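Local coordinates for protein berberine bridge enzyme-like 28 (Arabidopsis thaliana, PDB 5D79) that is a secreted flavin-dependent oxidoreductase of the berberine bridge enzyme family, binds FAD and takes part in adaptation to salt stress, at residues H28-S36 and T92-I102; E426-R434 and Y447-M458. All blocks are in the same frame, centred on the assembly; numbering follows the deposited sequence.

Interaction 1. Residues H28-S36 and T92-I102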
# COMPACT_ATOMS: atom_id res chain seq x y z
N HIS A 28 -2.44 32.77 1.54
CA HIS A 28 -1.36 31.88 1.09
C HIS A 28 -0.09 32.67 0.88
O HIS A 28 1.03 32.15 0.98
CB HIS A 28 -1.75 31.18 -0.22
CG HIS A 28 -0.60 30.48 -0.88
ND1 HIS A 28 -0.08 30.89 -2.09
CD2 HIS A 28 0.14 29.41 -0.49
CE1 HIS A 28 0.93 30.10 -2.42
NE2 HIS A 28 1.08 29.20 -1.47
N GLU A 29 -0.28 33.94 0.57
CA GLU A 29 0.80 34.88 0.35
C GLU A 29 1.67 35.01 1.60
O GLU A 29 2.88 34.77 1.54
CB GLU A 29 0.21 36.25 -0.07
CG GLU A 29 -0.97 36.77 0.80
CD GLU A 29 -2.28 35.99 0.62
OE1 GLU A 29 -3.11 35.99 1.55
OE2 GLU A 29 -2.47 35.38 -0.45
N ASP A 30 1.04 35.34 2.72
CA ASP A 30 1.72 35.48 4.00
C ASP A 30 2.36 34.15 4.36
O ASP A 30 3.46 34.11 4.92
CB ASP A 30 0.75 35.92 5.10
CG ASP A 30 -0.21 37.03 4.66
OD1 ASP A 30 -1.28 36.71 4.08
OD2 ASP A 30 0.09 38.21 4.91
N PHE A 31 1.65 33.07 4.04
CA PHE A 31 2.12 31.72 4.30
C PHE A 31 3.52 31.55 3.73
O PHE A 31 4.45 31.16 4.44
CB PHE A 31 1.17 30.68 3.70
CG PHE A 31 1.79 29.31 3.55
CD1 PHE A 31 2.07 28.53 4.66
CD2 PHE A 31 2.08 28.81 2.29
CE1 PHE A 31 2.64 27.28 4.52
CE2 PHE A 31 2.65 27.56 2.15
CZ PHE A 31 2.93 26.79 3.26
N LEU A 32 3.66 31.89 2.44
CA LEU A 32 4.94 31.84 1.75
C LEU A 32 5.99 32.66 2.48
O LEU A 32 7.11 32.18 2.72
CB LEU A 32 4.80 32.35 0.31
CG LEU A 32 3.91 31.55 -0.64
CD1 LEU A 32 3.55 32.38 -1.86
CD2 LEU A 32 4.61 30.26 -1.06
N LYS A 33 5.62 33.88 2.85
CA LYS A 33 6.53 34.77 3.57
C LYS A 33 6.90 34.15 4.91
O LYS A 33 8.05 34.20 5.34
CB LYS A 33 5.91 36.15 3.76
CG LYS A 33 6.37 37.19 2.73
CD LYS A 33 5.23 37.66 1.82
CE LYS A 33 5.70 38.68 0.79
NZ LYS A 33 4.62 39.02 -0.18
N CYS A 34 5.90 33.55 5.55
CA CYS A 34 6.09 32.94 6.85
C CYS A 34 7.16 31.85 6.81
O CYS A 34 7.94 31.71 7.76
CB CYS A 34 4.76 32.36 7.34
SG CYS A 34 4.87 31.38 8.84
N LEU A 35 7.20 31.10 5.71
CA LEU A 35 8.17 30.02 5.55
C LEU A 35 9.62 30.53 5.48
O LEU A 35 10.56 29.83 5.88
CB LEU A 35 7.86 29.21 4.29
CG LEU A 35 6.59 28.35 4.22
CD1 LEU A 35 6.47 27.68 2.85
CD2 LEU A 35 6.57 27.31 5.32
N SER A 36 9.78 31.75 4.98
CA SER A 36 11.11 32.32 4.75
C SER A 36 11.74 32.92 6.01
O SER A 36 12.93 33.21 6.02
CB SER A 36 11.05 33.39 3.64
OG SER A 36 10.63 34.65 4.14
N THR A 92 8.02 23.94 10.36
CA THR A 92 7.71 25.29 9.93
C THR A 92 6.52 25.29 8.99
O THR A 92 5.68 26.19 9.03
CB THR A 92 8.92 25.94 9.26
OG1 THR A 92 10.00 25.99 10.20
CG2 THR A 92 8.59 27.35 8.81
N VAL A 93 6.42 24.26 8.15
CA VAL A 93 5.30 24.16 7.23
C VAL A 93 4.00 23.95 7.99
O VAL A 93 3.01 24.62 7.74
CB VAL A 93 5.50 23.02 6.23
CG1 VAL A 93 4.25 22.87 5.40
CG2 VAL A 93 6.69 23.31 5.33
N ILE A 94 4.02 23.02 8.94
CA ILE A 94 2.87 22.74 9.80
C ILE A 94 2.44 23.98 10.59
O ILE A 94 1.26 24.33 10.62
CB ILE A 94 3.16 21.58 10.80
CG1 ILE A 94 3.51 20.28 10.05
CG2 ILE A 94 1.98 21.35 11.73
CD1 ILE A 94 2.70 20.05 8.77
N ARG A 95 3.41 24.65 11.22
CA ARG A 95 3.11 25.85 12.00
C ARG A 95 2.59 27.02 11.15
O ARG A 95 1.58 27.64 11.49
CB ARG A 95 4.35 26.28 12.78
CG ARG A 95 4.76 25.25 13.81
CD ARG A 95 5.60 25.85 14.92
NE ARG A 95 6.28 24.82 15.71
CZ ARG A 95 7.56 24.48 15.54
NH1 ARG A 95 8.30 25.09 14.63
NH2 ARG A 95 8.09 23.53 16.30
N CYS A 96 3.27 27.32 10.04
CA CYS A 96 2.85 28.41 9.16
C CYS A 96 1.51 28.15 8.47
O CYS A 96 0.72 29.08 8.30
CB CYS A 96 3.90 28.67 8.08
SG CYS A 96 5.42 29.43 8.66
N ALA A 97 1.27 26.91 8.06
CA ALA A 97 0.03 26.53 7.39
C ALA A 97 -1.16 26.87 8.28
O ALA A 97 -2.09 27.58 7.89
CB ALA A 97 0.03 25.04 7.03
N GLN A 98 -1.10 26.36 9.51
CA GLN A 98 -2.15 26.58 10.48
C GLN A 98 -2.33 28.06 10.79
O GLN A 98 -3.45 28.51 11.03
CB GLN A 98 -1.84 25.79 11.75
CG GLN A 98 -1.72 24.32 11.49
CD GLN A 98 -1.70 23.49 12.75
OE1 GLN A 98 -2.70 23.40 13.47
NE2 GLN A 98 -0.56 22.88 13.04
N LEU A 99 -1.24 28.81 10.77
CA LEU A 99 -1.28 30.24 11.09
C LEU A 99 -1.97 31.05 9.98
O LEU A 99 -2.56 32.09 10.24
CB LEU A 99 0.13 30.78 11.32
CG LEU A 99 0.26 32.19 11.91
CD1 LEU A 99 0.05 32.16 13.43
CD2 LEU A 99 1.60 32.80 11.55
N HIS A 100 -1.91 30.56 8.75
CA HIS A 100 -2.44 31.32 7.63
C HIS A 100 -3.58 30.59 6.92
O HIS A 100 -4.04 31.03 5.86
CB HIS A 100 -1.32 31.66 6.65
CG HIS A 100 -0.23 32.49 7.26
ND1 HIS A 100 -0.34 33.86 7.42
CD2 HIS A 100 0.98 32.15 7.75
CE1 HIS A 100 0.76 34.32 7.99
NE2 HIS A 100 1.58 33.31 8.19
N GLY A 101 -4.04 29.50 7.51
CA GLY A 101 -5.20 28.79 6.98
C GLY A 101 -4.90 28.00 5.73
O GLY A 101 -5.77 27.81 4.88
N ILE A 102 -3.67 27.52 5.61
CA ILE A 102 -3.30 26.75 4.44
C ILE A 102 -3.40 25.25 4.68
O ILE A 102 -2.87 24.71 5.66
CB ILE A 102 -1.90 27.11 3.97
CG1 ILE A 102 -1.93 28.49 3.31
CG2 ILE A 102 -1.42 26.10 2.96
CD1 ILE A 102 -2.78 28.54 2.06
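The disulfide Cys34–Cys96 ties the N-terminal helix 29-36 to helix 87-100 of the FAD-binding domain. The bond measures 2.0 Å from Cys34 SG to Cys96 SG, with a chi3 of -77°. Over residues 29-36 and 92-100 the helices run close to antiparallel (151°), with axes 9.0 Å apart at closest approach. Phe31 is the knob of the contact and sits among Val93, Cys96, Ala97 and His100. Its CG stands anti to the backbone N (chi1 162°), which carries the ring in among these residues. Ile102 CG2 lies over the centre of one ring face, 4.3 Å from the centroid. Leu35 CG covers the opposite face, toward the rim. The His100 ring lies against the first turn of helix 29-36. Asp30 C and Phe31 N lie over one of its faces, and Cys34 SG is at its edge. His100 NE2 comes within 3.4 Å of Cys34 CB. Replacing His100 with an alanine would probably open a gap beside the disulfide and uncover the backbone at Asp30 and Phe31. At the other end, Leu35 CD2 meets Val93 CG2 at 4.0 Å. Beyond the pair, Phe31, Leu35 and Val93 rest on strand 80-82, and Val93 and Ile94 on strand 125-129.

Interaction 2. Residues E426-R434 and Y447-M458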
# COMPACT_ATOMS: atom_id res chain seq x y z
N GLU A 426 -7.21 -11.99 0.79
CA GLU A 426 -7.62 -10.69 0.32
C GLU A 426 -7.60 -10.75 -1.21
O GLU A 426 -6.79 -11.47 -1.80
CB GLU A 426 -6.69 -9.59 0.87
CG GLU A 426 -7.08 -8.15 0.51
CD GLU A 426 -6.39 -7.65 -0.75
OE1 GLU A 426 -5.48 -8.35 -1.25
OE2 GLU A 426 -6.76 -6.56 -1.23
N ILE A 427 -8.52 -10.04 -1.84
CA ILE A 427 -8.59 -10.07 -3.29
C ILE A 427 -8.66 -8.64 -3.84
O ILE A 427 -9.46 -7.82 -3.38
CB ILE A 427 -9.79 -10.93 -3.77
CG1 ILE A 427 -9.92 -10.90 -5.30
CG2 ILE A 427 -11.08 -10.49 -3.12
CD1 ILE A 427 -10.88 -11.95 -5.80
N GLN A 428 -7.80 -8.35 -4.81
CA GLN A 428 -7.78 -7.04 -5.45
C GLN A 428 -8.17 -7.17 -6.91
O GLN A 428 -7.66 -8.02 -7.62
CB GLN A 428 -6.40 -6.38 -5.33
CG GLN A 428 -6.31 -5.00 -5.98
CD GLN A 428 -4.89 -4.49 -6.13
OE1 GLN A 428 -3.91 -5.21 -5.88
NE2 GLN A 428 -4.76 -3.23 -6.53
N TYR A 429 -9.08 -6.32 -7.35
CA TYR A 429 -9.43 -6.20 -8.76
C TYR A 429 -8.87 -4.88 -9.26
O TYR A 429 -9.29 -3.81 -8.82
CB TYR A 429 -10.95 -6.25 -8.96
CG TYR A 429 -11.73 -6.98 -7.88
CD1 TYR A 429 -12.12 -6.33 -6.70
CD2 TYR A 429 -12.12 -8.31 -8.05
CE1 TYR A 429 -12.84 -6.98 -5.72
CE2 TYR A 429 -12.83 -8.97 -7.07
CZ TYR A 429 -13.20 -8.31 -5.91
OH TYR A 429 -13.93 -8.97 -4.94
N VAL A 430 -7.92 -4.94 -10.18
CA VAL A 430 -7.26 -3.72 -10.64
C VAL A 430 -7.11 -3.73 -12.17
O VAL A 430 -6.70 -4.72 -12.77
CB VAL A 430 -5.88 -3.53 -9.94
CG1 VAL A 430 -5.03 -4.79 -10.06
CG2 VAL A 430 -5.15 -2.31 -10.47
N ALA A 431 -7.48 -2.63 -12.81
CA ALA A 431 -7.33 -2.52 -14.24
C ALA A 431 -6.26 -1.48 -14.54
O ALA A 431 -6.30 -0.38 -14.00
CB ALA A 431 -8.65 -2.16 -14.91
N TYR A 432 -5.29 -1.85 -15.38
CA TYR A 432 -4.25 -0.93 -15.82
C TYR A 432 -4.51 -0.50 -17.25
O TYR A 432 -5.13 -1.23 -18.03
CB TYR A 432 -2.87 -1.59 -15.71
CG TYR A 432 -2.45 -1.87 -14.28
CD1 TYR A 432 -2.81 -3.04 -13.64
CD2 TYR A 432 -1.70 -0.94 -13.57
CE1 TYR A 432 -2.44 -3.28 -12.33
CE2 TYR A 432 -1.32 -1.18 -12.27
CZ TYR A 432 -1.69 -2.34 -11.65
OH TYR A 432 -1.32 -2.56 -10.34
N TRP A 433 -4.05 0.69 -17.60
CA TRP A 433 -4.13 1.15 -18.97
C TRP A 433 -3.02 2.16 -19.25
O TRP A 433 -2.49 2.77 -18.33
CB TRP A 433 -5.52 1.75 -19.28
CG TRP A 433 -5.90 3.02 -18.54
CD1 TRP A 433 -5.66 4.31 -18.95
CD2 TRP A 433 -6.63 3.12 -17.31
NE1 TRP A 433 -6.17 5.20 -18.03
CE2 TRP A 433 -6.77 4.50 -17.02
CE3 TRP A 433 -7.16 2.18 -16.42
CZ2 TRP A 433 -7.43 4.95 -15.89
CZ3 TRP A 433 -7.81 2.64 -15.29
CH2 TRP A 433 -7.94 4.01 -15.04
N ARG A 434 -2.67 2.32 -20.53
CA ARG A 434 -1.60 3.23 -20.91
C ARG A 434 -2.02 4.68 -20.68
O ARG A 434 -3.15 5.05 -20.97
CB ARG A 434 -1.20 3.00 -22.37
CG ARG A 434 -0.60 1.64 -22.64
CD ARG A 434 -0.15 1.50 -24.09
NE ARG A 434 0.87 2.48 -24.47
CZ ARG A 434 2.18 2.31 -24.30
NH1 ARG A 434 2.66 1.20 -23.76
NH2 ARG A 434 3.02 3.27 -24.68
N TYR A 447 -12.72 1.19 -18.21
CA TYR A 447 -11.88 0.52 -17.23
C TYR A 447 -12.46 0.64 -15.82
O TYR A 447 -12.50 -0.33 -15.06
CB TYR A 447 -10.47 1.11 -17.25
CG TYR A 447 -9.73 1.02 -18.58
CD1 TYR A 447 -9.34 -0.21 -19.10
CD2 TYR A 447 -9.39 2.17 -19.30
CE1 TYR A 447 -8.65 -0.30 -20.31
CE2 TYR A 447 -8.70 2.09 -20.50
CZ TYR A 447 -8.34 0.85 -21.00
OH TYR A 447 -7.65 0.74 -22.18
N LEU A 448 -12.90 1.84 -15.48
CA LEU A 448 -13.61 2.08 -14.23
C LEU A 448 -14.83 1.16 -14.14
O LEU A 448 -15.01 0.44 -13.16
CB LEU A 448 -14.04 3.55 -14.12
CG LEU A 448 -13.10 4.51 -13.40
CD1 LEU A 448 -11.65 4.22 -13.69
CD2 LEU A 448 -13.43 5.93 -13.78
N LYS A 449 -15.65 1.21 -15.19
CA LYS A 449 -16.85 0.38 -15.27
C LYS A 449 -16.54 -1.09 -15.10
O LYS A 449 -17.27 -1.79 -14.42
CB LYS A 449 -17.59 0.61 -16.59
CG LYS A 449 -18.28 1.97 -16.69
CD LYS A 449 -19.04 2.15 -18.00
CE LYS A 449 -19.56 3.57 -18.12
NZ LYS A 449 -18.47 4.56 -17.91
N TRP A 450 -15.45 -1.53 -15.72
CA TRP A 450 -15.01 -2.93 -15.63
C TRP A 450 -14.73 -3.31 -14.18
O TRP A 450 -15.22 -4.33 -13.68
CB TRP A 450 -13.76 -3.19 -16.50
CG TRP A 450 -13.41 -4.65 -16.50
CD1 TRP A 450 -13.89 -5.61 -17.35
CD2 TRP A 450 -12.54 -5.34 -15.57
NE1 TRP A 450 -13.37 -6.84 -17.02
CE2 TRP A 450 -12.54 -6.70 -15.93
CE3 TRP A 450 -11.77 -4.93 -14.48
CZ2 TRP A 450 -11.78 -7.66 -15.23
CZ3 TRP A 450 -11.02 -5.89 -13.79
CH2 TRP A 450 -11.04 -7.24 -14.17
N VAL A 451 -13.94 -2.48 -13.50
CA VAL A 451 -13.55 -2.73 -12.12
C VAL A 451 -14.76 -2.64 -11.19
O VAL A 451 -14.89 -3.43 -10.25
CB VAL A 451 -12.44 -1.73 -11.67
CG1 VAL A 451 -12.09 -1.93 -10.21
CG2 VAL A 451 -11.20 -1.89 -12.52
N ASP A 452 -15.66 -1.70 -11.46
CA ASP A 452 -16.87 -1.56 -10.65
C ASP A 452 -17.79 -2.78 -10.78
O ASP A 452 -18.41 -3.22 -9.81
CB ASP A 452 -17.63 -0.27 -11.05
CG ASP A 452 -18.79 0.06 -10.10
OD1 ASP A 452 -18.53 0.64 -9.02
OD2 ASP A 452 -19.96 -0.24 -10.44
N SER A 453 -17.84 -3.35 -11.98
CA SER A 453 -18.79 -4.40 -12.31
C SER A 453 -18.43 -5.75 -11.68
O SER A 453 -19.31 -6.47 -11.20
CB SER A 453 -18.92 -4.55 -13.83
OG SER A 453 -19.94 -5.46 -14.17
N VAL A 454 -17.14 -6.09 -11.68
CA VAL A 454 -16.69 -7.34 -11.08
C VAL A 454 -16.83 -7.26 -9.56
O VAL A 454 -17.20 -8.24 -8.90
CB VAL A 454 -15.21 -7.71 -11.50
CG1 VAL A 454 -14.20 -6.65 -11.07
CG2 VAL A 454 -14.80 -9.07 -10.95
N TYR A 455 -16.57 -6.08 -9.01
CA TYR A 455 -16.71 -5.84 -7.58
C TYR A 455 -18.16 -6.01 -7.14
O TYR A 455 -18.46 -6.70 -6.15
CB TYR A 455 -16.22 -4.43 -7.25
CG TYR A 455 -16.34 -3.98 -5.80
CD1 TYR A 455 -17.49 -3.34 -5.33
CD2 TYR A 455 -15.27 -4.13 -4.92
CE1 TYR A 455 -17.58 -2.90 -4.02
CE2 TYR A 455 -15.36 -3.68 -3.60
CZ TYR A 455 -16.51 -3.06 -3.16
OH TYR A 455 -16.59 -2.62 -1.87
N GLU A 456 -19.07 -5.39 -7.89
CA GLU A 456 -20.49 -5.57 -7.64
C GLU A 456 -20.86 -7.06 -7.72
O GLU A 456 -21.61 -7.57 -6.88
CB GLU A 456 -21.34 -4.75 -8.61
CG GLU A 456 -21.24 -3.24 -8.43
CD GLU A 456 -21.53 -2.80 -7.01
OE1 GLU A 456 -22.61 -3.14 -6.50
OE2 GLU A 456 -20.68 -2.11 -6.41
N PHE A 457 -20.31 -7.76 -8.70
CA PHE A 457 -20.62 -9.16 -8.85
C PHE A 457 -20.21 -9.94 -7.61
O PHE A 457 -20.91 -10.87 -7.20
CB PHE A 457 -19.95 -9.78 -10.08
CG PHE A 457 -20.02 -11.28 -10.08
CD1 PHE A 457 -21.23 -11.92 -10.34
CD2 PHE A 457 -18.92 -12.05 -9.75
CE1 PHE A 457 -21.33 -13.30 -10.30
CE2 PHE A 457 -19.02 -13.43 -9.71
CZ PHE A 457 -20.23 -14.06 -9.99
N MET A 458 -19.08 -9.56 -7.02
CA MET A 458 -18.50 -10.33 -5.91
C MET A 458 -19.19 -10.11 -4.57
O MET A 458 -18.87 -10.80 -3.60
CB MET A 458 -17.01 -10.00 -5.78
CG MET A 458 -16.14 -10.58 -6.87
SD MET A 458 -16.01 -12.38 -6.73
CE MET A 458 -15.13 -12.53 -5.18
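Tyr429 reaches from strand 425-434 along helix 441-458, and its ring spans a full turn of that helix. Its CB meets Val454 CG1 at 3.9 Å. CG and CD2 stay on the same valine, where CD2 also meets CG2. Farther out, CE1 touches Tyr455 CD2, with Tyr455 CA over one ring face, while CE2 lies 3.7 Å from Met458 CG. At the tip, Tyr429 OH packs against Met458 CB and CG and is hydrogen-bonded to Asp370 of the adjoining strand. The Met458 chain folds at its second and third torsions, bringing CE to 3.8 Å from Tyr429 OH. Ala431 fits its CB against Val451 CG2 at 3.5 Å. In Trp433, chi1 66° sets CG between the backbone N and the carbonyl carbon and brings the indole over Tyr447 CD2. Its five-membered ring and the Tyr447 ring are nearly parallel, at 4°, but slid apart with little overlap. Trp433 CB lies over the Tyr447 face, 3.6 Å from the centroid. Running almost antiparallel to the strand (167°), the helix covers one face of the seven-stranded antiparallel sheet, which in this family probably belongs to the substrate-binding domain; Tyr432 points from the other face, near the FAD.

How the interactions relate
Interaction 1 comes first along the chain, and interaction 2 follows in the last quarter of the chain. Their centres are 41 Å apart and their nearest atoms about 29 Å, so they do not touch. They share no sheet. Interaction 1 lies at the edge of the molecule, about 30 Å from the chain centre, beside the small mixed sheet of the FAD-binding domain. Interaction 2 is buried, about 17 Å from that centre, on the seven-stranded antiparallel sheet. The FAD lies between the two regions. Residues 28-36 and 92-102 join the N-terminal helix to the cofactor domain, whereas helix residues 447-458 back strand 426-434, whose Tyr432 side chain lies about 4 Å from the FAD.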